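Local atomic coordinates of separin (Saccharomyces cerevisiae, PDB entry 5U1T), a protein that cleaves a cohesin subunit as a caspase-like cysteine protease at the onset of anaphase, so that sister chromatids separate, and is held inactive by securin beforehand. Residues A[1423-1426]-A[1427-1431]; A[1444-1447]-A[1448-1451]; A[1542-1545]-A[1546-1550]. All coordinates share one frame; numbering follows the deposited sequence.

Interaction 1: A[1423-1426]-A[1427-1431]; sequences SRTE and SKFKG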
# COMPACT_ATOMS: atom_id res chain seq x y z
N SER A 1423 8.26 -52.44 -15.78
CA SER A 1423 8.22 -53.22 -17.00
C SER A 1423 7.70 -54.64 -16.79
O SER A 1423 7.20 -55.26 -17.73
CB SER A 1423 9.61 -53.22 -17.63
OG SER A 1423 9.96 -51.89 -18.02
N ARG A 1424 7.80 -55.15 -15.56
CA ARG A 1424 7.28 -56.48 -15.23
C ARG A 1424 5.77 -56.42 -15.10
O ARG A 1424 5.05 -57.37 -15.45
CB ARG A 1424 7.90 -56.99 -13.92
CG ARG A 1424 7.84 -58.51 -13.66
CD ARG A 1424 8.61 -58.84 -12.36
NE ARG A 1424 9.71 -57.89 -12.15
CZ ARG A 1424 9.81 -57.03 -11.13
NH1 ARG A 1424 10.85 -56.20 -11.04
NH2 ARG A 1424 8.87 -57.01 -10.20
N THR A 1425 5.29 -55.30 -14.58
CA THR A 1425 3.87 -55.03 -14.50
C THR A 1425 3.31 -54.99 -15.90
O THR A 1425 2.28 -55.61 -16.19
CB THR A 1425 3.57 -53.69 -13.78
OG1 THR A 1425 4.23 -53.68 -12.51
CG2 THR A 1425 2.08 -53.52 -13.58
N GLU A 1426 3.99 -54.26 -16.79
CA GLU A 1426 3.56 -54.22 -18.17
C GLU A 1426 3.48 -55.63 -18.73
O GLU A 1426 2.49 -55.97 -19.35
CB GLU A 1426 4.49 -53.38 -19.03
CG GLU A 1426 3.95 -53.18 -20.44
CD GLU A 1426 4.86 -52.32 -21.32
OE1 GLU A 1426 4.75 -51.08 -21.28
OE2 GLU A 1426 5.69 -52.91 -22.04
N SER A 1427 4.49 -56.45 -18.46
CA SER A 1427 4.50 -57.84 -18.94
C SER A 1427 3.27 -58.61 -18.51
O SER A 1427 2.68 -59.35 -19.31
CB SER A 1427 5.74 -58.59 -18.43
OG SER A 1427 6.94 -57.90 -18.74
N LYS A 1428 2.88 -58.45 -17.24
CA LYS A 1428 1.77 -59.21 -16.69
C LYS A 1428 0.43 -58.84 -17.31
O LYS A 1428 -0.38 -59.72 -17.60
CB LYS A 1428 1.68 -59.04 -15.17
CG LYS A 1428 2.84 -59.65 -14.43
CD LYS A 1428 2.73 -59.43 -12.93
CE LYS A 1428 3.91 -60.08 -12.21
NZ LYS A 1428 3.83 -59.86 -10.74
N PHE A 1429 0.19 -57.56 -17.52
CA PHE A 1429 -1.15 -57.12 -17.91
C PHE A 1429 -1.30 -56.81 -19.39
O PHE A 1429 -2.43 -56.64 -19.87
CB PHE A 1429 -1.54 -55.90 -17.08
CG PHE A 1429 -1.76 -56.22 -15.63
CD1 PHE A 1429 -2.98 -56.75 -15.21
CD2 PHE A 1429 -0.76 -56.02 -14.70
CE1 PHE A 1429 -3.19 -57.07 -13.88
CE2 PHE A 1429 -0.97 -56.34 -13.36
CZ PHE A 1429 -2.18 -56.85 -12.95
N LYS A 1430 -0.17 -56.74 -20.10
CA LYS A 1430 -0.14 -56.51 -21.54
C LYS A 1430 -1.20 -57.36 -22.22
O LYS A 1430 -2.01 -56.85 -23.00
CB LYS A 1430 1.25 -56.82 -22.11
CG LYS A 1430 1.50 -56.35 -23.53
CD LYS A 1430 2.99 -56.45 -23.93
CE LYS A 1430 3.88 -55.57 -23.05
NZ LYS A 1430 5.12 -55.10 -23.77
N GLY A 1431 -1.22 -58.64 -21.87
CA GLY A 1431 -2.14 -59.62 -22.42
C GLY A 1431 -3.61 -59.27 -22.36
O GLY A 1431 -4.22 -59.03 -23.41

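Interaction 2: A[1444-1447]-A[1448-1451]; sequences QLVM and NEKP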
# COMPACT_ATOMS: atom_id res chain seq x y z
N GLN A 1444 -10.08 -47.77 -24.98
CA GLN A 1444 -8.76 -47.21 -25.29
C GLN A 1444 -7.72 -47.73 -24.29
O GLN A 1444 -8.03 -47.95 -23.12
CB GLN A 1444 -8.80 -45.68 -25.30
CG GLN A 1444 -7.54 -45.00 -25.83
CD GLN A 1444 -7.66 -43.47 -25.95
OE1 GLN A 1444 -8.64 -42.87 -25.50
NE2 GLN A 1444 -6.66 -42.85 -26.57
N LEU A 1445 -6.50 -47.93 -24.77
CA LEU A 1445 -5.39 -48.35 -23.94
C LEU A 1445 -4.20 -47.45 -24.17
O LEU A 1445 -3.87 -47.17 -25.31
CB LEU A 1445 -5.01 -49.80 -24.24
CG LEU A 1445 -3.61 -50.25 -23.81
CD1 LEU A 1445 -3.49 -50.26 -22.30
CD2 LEU A 1445 -3.35 -51.63 -24.35
N VAL A 1446 -3.57 -46.98 -23.11
CA VAL A 1446 -2.32 -46.25 -23.26
C VAL A 1446 -1.21 -46.99 -22.52
O VAL A 1446 -1.33 -47.24 -21.33
CB VAL A 1446 -2.44 -44.82 -22.73
CG1 VAL A 1446 -1.08 -44.17 -22.66
CG2 VAL A 1446 -3.40 -44.03 -23.59
N MET A 1447 -0.13 -47.34 -23.22
CA MET A 1447 0.87 -48.23 -22.64
C MET A 1447 2.33 -47.87 -22.98
O MET A 1447 2.68 -47.61 -24.14
CB MET A 1447 0.59 -49.67 -23.08
CG MET A 1447 1.34 -50.69 -22.28
SD MET A 1447 1.05 -52.35 -22.86
CE MET A 1447 2.27 -52.47 -24.17
N ASN A 1448 3.17 -47.88 -21.94
CA ASN A 1448 4.58 -47.46 -22.03
C ASN A 1448 4.67 -46.07 -22.64
O ASN A 1448 5.68 -45.70 -23.23
CB ASN A 1448 5.42 -48.46 -22.83
CG ASN A 1448 6.91 -48.19 -22.71
OD1 ASN A 1448 7.35 -47.39 -21.88
ND2 ASN A 1448 7.70 -48.86 -23.55
N GLU A 1449 3.60 -45.31 -22.46
CA GLU A 1449 3.42 -44.05 -23.17
C GLU A 1449 2.80 -43.02 -22.24
O GLU A 1449 1.74 -43.26 -21.66
CB GLU A 1449 2.53 -44.29 -24.40
CG GLU A 1449 2.31 -43.08 -25.30
CD GLU A 1449 1.38 -43.39 -26.47
OE1 GLU A 1449 0.54 -44.33 -26.33
OE2 GLU A 1449 1.48 -42.71 -27.52
N LYS A 1450 3.46 -41.88 -22.07
CA LYS A 1450 2.90 -40.79 -21.28
C LYS A 1450 1.59 -40.29 -21.89
O LYS A 1450 1.58 -39.81 -23.02
CB LYS A 1450 3.89 -39.63 -21.16
CG LYS A 1450 5.14 -39.96 -20.38
CD LYS A 1450 6.03 -38.74 -20.23
CE LYS A 1450 7.21 -39.03 -19.32
NZ LYS A 1450 7.99 -40.21 -19.80
N PRO A 1451 0.48 -40.42 -21.14
CA PRO A 1451 -0.81 -39.93 -21.66
C PRO A 1451 -0.91 -38.41 -21.54
O PRO A 1451 -0.45 -37.86 -20.55
CB PRO A 1451 -1.83 -40.63 -20.76
CG PRO A 1451 -1.11 -40.84 -19.46
CD PRO A 1451 0.34 -41.06 -19.82

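Interaction 3: A[1542-1545]-A[1546-1550]; sequences EELF and EKMGF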
# COMPACT_ATOMS: atom_id res chain seq x y z
N GLU A 1542 -4.35 -58.65 -10.13
CA GLU A 1542 -4.73 -59.83 -10.91
C GLU A 1542 -5.91 -60.52 -10.23
O GLU A 1542 -6.92 -60.83 -10.86
CB GLU A 1542 -3.54 -60.79 -11.04
CG GLU A 1542 -3.66 -61.90 -12.08
CD GLU A 1542 -2.78 -63.10 -11.74
OE1 GLU A 1542 -1.91 -62.96 -10.85
OE2 GLU A 1542 -2.97 -64.19 -12.34
N GLU A 1543 -5.79 -60.71 -8.92
CA GLU A 1543 -6.83 -61.37 -8.15
C GLU A 1543 -8.12 -60.55 -8.08
O GLU A 1543 -9.22 -61.11 -8.13
CB GLU A 1543 -6.31 -61.65 -6.74
CG GLU A 1543 -7.28 -62.43 -5.87
CD GLU A 1543 -7.54 -63.84 -6.37
OE1 GLU A 1543 -6.81 -64.32 -7.27
OE2 GLU A 1543 -8.48 -64.49 -5.84
N LEU A 1544 -7.96 -59.24 -7.99
CA LEU A 1544 -9.09 -58.32 -7.90
C LEU A 1544 -9.97 -58.40 -9.15
O LEU A 1544 -11.19 -58.53 -9.06
CB LEU A 1544 -8.57 -56.90 -7.68
CG LEU A 1544 -9.49 -55.77 -7.20
CD1 LEU A 1544 -10.10 -55.03 -8.36
CD2 LEU A 1544 -10.57 -56.31 -6.29
N PHE A 1545 -9.31 -58.32 -10.31
CA PHE A 1545 -9.98 -58.43 -11.60
C PHE A 1545 -10.70 -59.77 -11.78
O PHE A 1545 -11.84 -59.82 -12.24
CB PHE A 1545 -8.96 -58.26 -12.74
CG PHE A 1545 -8.25 -56.93 -12.75
CD1 PHE A 1545 -8.85 -55.79 -12.25
CD2 PHE A 1545 -6.98 -56.83 -13.29
CE1 PHE A 1545 -8.18 -54.58 -12.27
CE2 PHE A 1545 -6.32 -55.62 -13.31
CZ PHE A 1545 -6.92 -54.50 -12.80
N GLU A 1546 -10.02 -60.86 -11.44
CA GLU A 1546 -10.58 -62.18 -11.65
C GLU A 1546 -11.81 -62.40 -10.79
O GLU A 1546 -12.82 -62.91 -11.27
CB GLU A 1546 -9.54 -63.26 -11.39
CG GLU A 1546 -9.65 -64.44 -12.35
CD GLU A 1546 -10.85 -65.35 -12.05
OE1 GLU A 1546 -11.37 -65.32 -10.90
OE2 GLU A 1546 -11.26 -66.10 -12.98
N LYS A 1547 -11.75 -62.00 -9.52
CA LYS A 1547 -12.88 -62.18 -8.62
C LYS A 1547 -14.08 -61.29 -9.00
O LYS A 1547 -15.24 -61.67 -8.77
CB LYS A 1547 -12.46 -61.93 -7.16
CG LYS A 1547 -11.56 -63.01 -6.54
CD LYS A 1547 -12.36 -64.14 -5.88
CE LYS A 1547 -11.75 -65.52 -6.13
NZ LYS A 1547 -11.83 -65.96 -7.57
N MET A 1548 -13.80 -60.11 -9.51
CA MET A 1548 -14.85 -59.19 -9.91
C MET A 1548 -15.43 -59.56 -11.26
O MET A 1548 -16.55 -59.18 -11.58
CB MET A 1548 -14.36 -57.75 -9.90
CG MET A 1548 -15.42 -56.75 -9.44
SD MET A 1548 -14.77 -55.18 -8.89
CE MET A 1548 -13.07 -55.66 -8.77
N GLY A 1549 -14.67 -60.31 -12.05
CA GLY A 1549 -15.12 -60.76 -13.34
C GLY A 1549 -14.57 -59.97 -14.50
O GLY A 1549 -15.01 -60.13 -15.63
N PHE A 1550 -13.59 -59.13 -14.23
CA PHE A 1550 -13.00 -58.31 -15.27
C PHE A 1550 -12.22 -59.15 -16.23
O PHE A 1550 -11.03 -59.38 -16.05
CB PHE A 1550 -12.09 -57.26 -14.68
CG PHE A 1550 -11.75 -56.18 -15.63
CD1 PHE A 1550 -12.75 -55.49 -16.28
CD2 PHE A 1550 -10.45 -55.85 -15.89
CE1 PHE A 1550 -12.45 -54.50 -17.17
CE2 PHE A 1550 -10.14 -54.85 -16.78
CZ PHE A 1550 -11.14 -54.18 -17.42

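Interaction 1: A[1423-1426]-A[1427-1431]
Glu1426 and Lys1430, one helical turn apart, show how an i to i+4 pair closes over a helix surface. Both put CG anti to the backbone N (chi1 -172° in Glu1426), but the glutamate then runs straight out while the lysine bends at its CG-CD bond and crosses it at a slant. Lys1430 NZ meets Glu1426 OE2 in a salt bridge of 2.8 Å, from above the carboxylate plane. The same crossing brings Lys1430 CE to 3.5 Å from Glu1426 CG. Met1447 of the neighbouring strand packs against both side chains.

At the start of the helix, Ser1427 folds OG back beside its own N, and both atoms donate to Ser1423 O, OG at 2.8 Å and N at 3.0 Å, a double grip on one carbonyl of the first turn.

On another side of the helix, Thr1425 leans its methyl CG2 on Phe1429 CD2 at 3.9 Å, and the carbonyl oxygen of Thr1425 lies at the ring edge. Thr1425 OG1 is hydrogen-bonded to Asp1538 of helix 1534-1548, a helix that also packs on the Phe1429 ring. Arg1424 pairs with Asp1534 there. Thr1425 thus spends its hydroxyl on the neighbouring helix and its methyl on Phe1429, while the Glu1426 and Lys1430 charges probably offset each other beside Met1447.

Interaction 2: A[1444-1447]-A[1448-1451]
Val1446 CG1 packs against the turn that follows its strand, lying 4.0 Å from Glu1449 CB, with the two side chains meeting at about a right angle. Pro1451 adds its ring carbon CB, 4.1 Å from Val1446 CG1, and the backbone carbonyl of Glu1449 is also nearby. The valine places CG1 anti to its backbone N (chi1 170°), which turns that branch toward the returning chain.

The bend itself comes at Asn1448, whose phi is positive (53°) and which sends the chain back past the valine; Glu1449 CB then lies close to the carbonyl of Met1447. This is the exit of an edge strand within its chain: strand 1444-1447 runs parallel to strand 1412-1416 in a mixed sheet and follows helix 1423-1436 in a beta-alpha-beta unit, the turn leading on to helix 1453-1461.

Further out, backbone bonds from Val1446 to Met1414 and Leu1416 fix the valine in the sheet, and Asn1448 also bonds to Leu1416, so the first residue of the turn is still held by the neighbouring strand. Met1459 of helix 1453-1461 touches the Val1446 side chain, while Pro1451 packs against Pro1418 and Tyr1477.

Interaction 3: A[1542-1545]-A[1546-1550]
Phe1545 swings its ring back beside its own backbone N (chi1 -61°), whereas Phe1550 sets CG anti to N (chi1 -164°), and the two side chains run alongside each other in the same direction. What makes this possible is a Schellman motif, a common C-terminal cap of alpha helices. Gly1549, as the C-prime residue with a positive phi, reverses the chain after helix 1534-1548 and delivers Phe1550 to the last turn.

The hallmark 6→1 bond runs from Phe1550 N to Phe1545 O at 2.7 Å, while Gly1549 N makes a weak bond to Glu1546 O. Gly1549 N also donates to Phe1545 O, so that one carbonyl oxygen receives two donors, one from each side of the carbonyl plane.

On a separate flank, Glu1543 bends at its CB-CG bond and brings Glu1543 OE2 alongside the Lys1547 chain, 3.4 Å from Lys1547 CE. Lys1547 NZ stays beyond salt-bridge range of this carboxylate and pairs instead with Glu1546 OE1, in the same last turn of the helix.

Beyond the cap, Phe1550 packs on Phe1433 and Ile1436 of helix 1423-1436, and Leu1544 on Phe1493 of the sheet. The planes of the two aromatic rings are inclined at 58°. Phe1550 CD2 sits over one face of the Phe1545 ring, displaced from the ring centre and 4.0 Å from Phe1545 CG.

In the fold
The three contacts follow in series along the chain and share one layered alpha-beta region of the protease. Interactions 1 and 2 belong to a single beta-alpha-beta unit, strand 1412-1416, helix 1423-1436 and strand 1444-1447; their centres are about 13 Å apart, and they also meet where Glu1426 packs against Asn1448. Interaction 3, on helix 1534-1548, lies about 16 Å from interaction 1, centre to centre, and joins it through Phe1429 against Phe1545. Interactions 2 and 3 do not touch. Helix 1423-1436 thus ties the edge strand to helix 1534-1548 in the domain that holds Cys1497, the probable catalytic cysteine, about 10 Å from Thr1425, side chain to side chain.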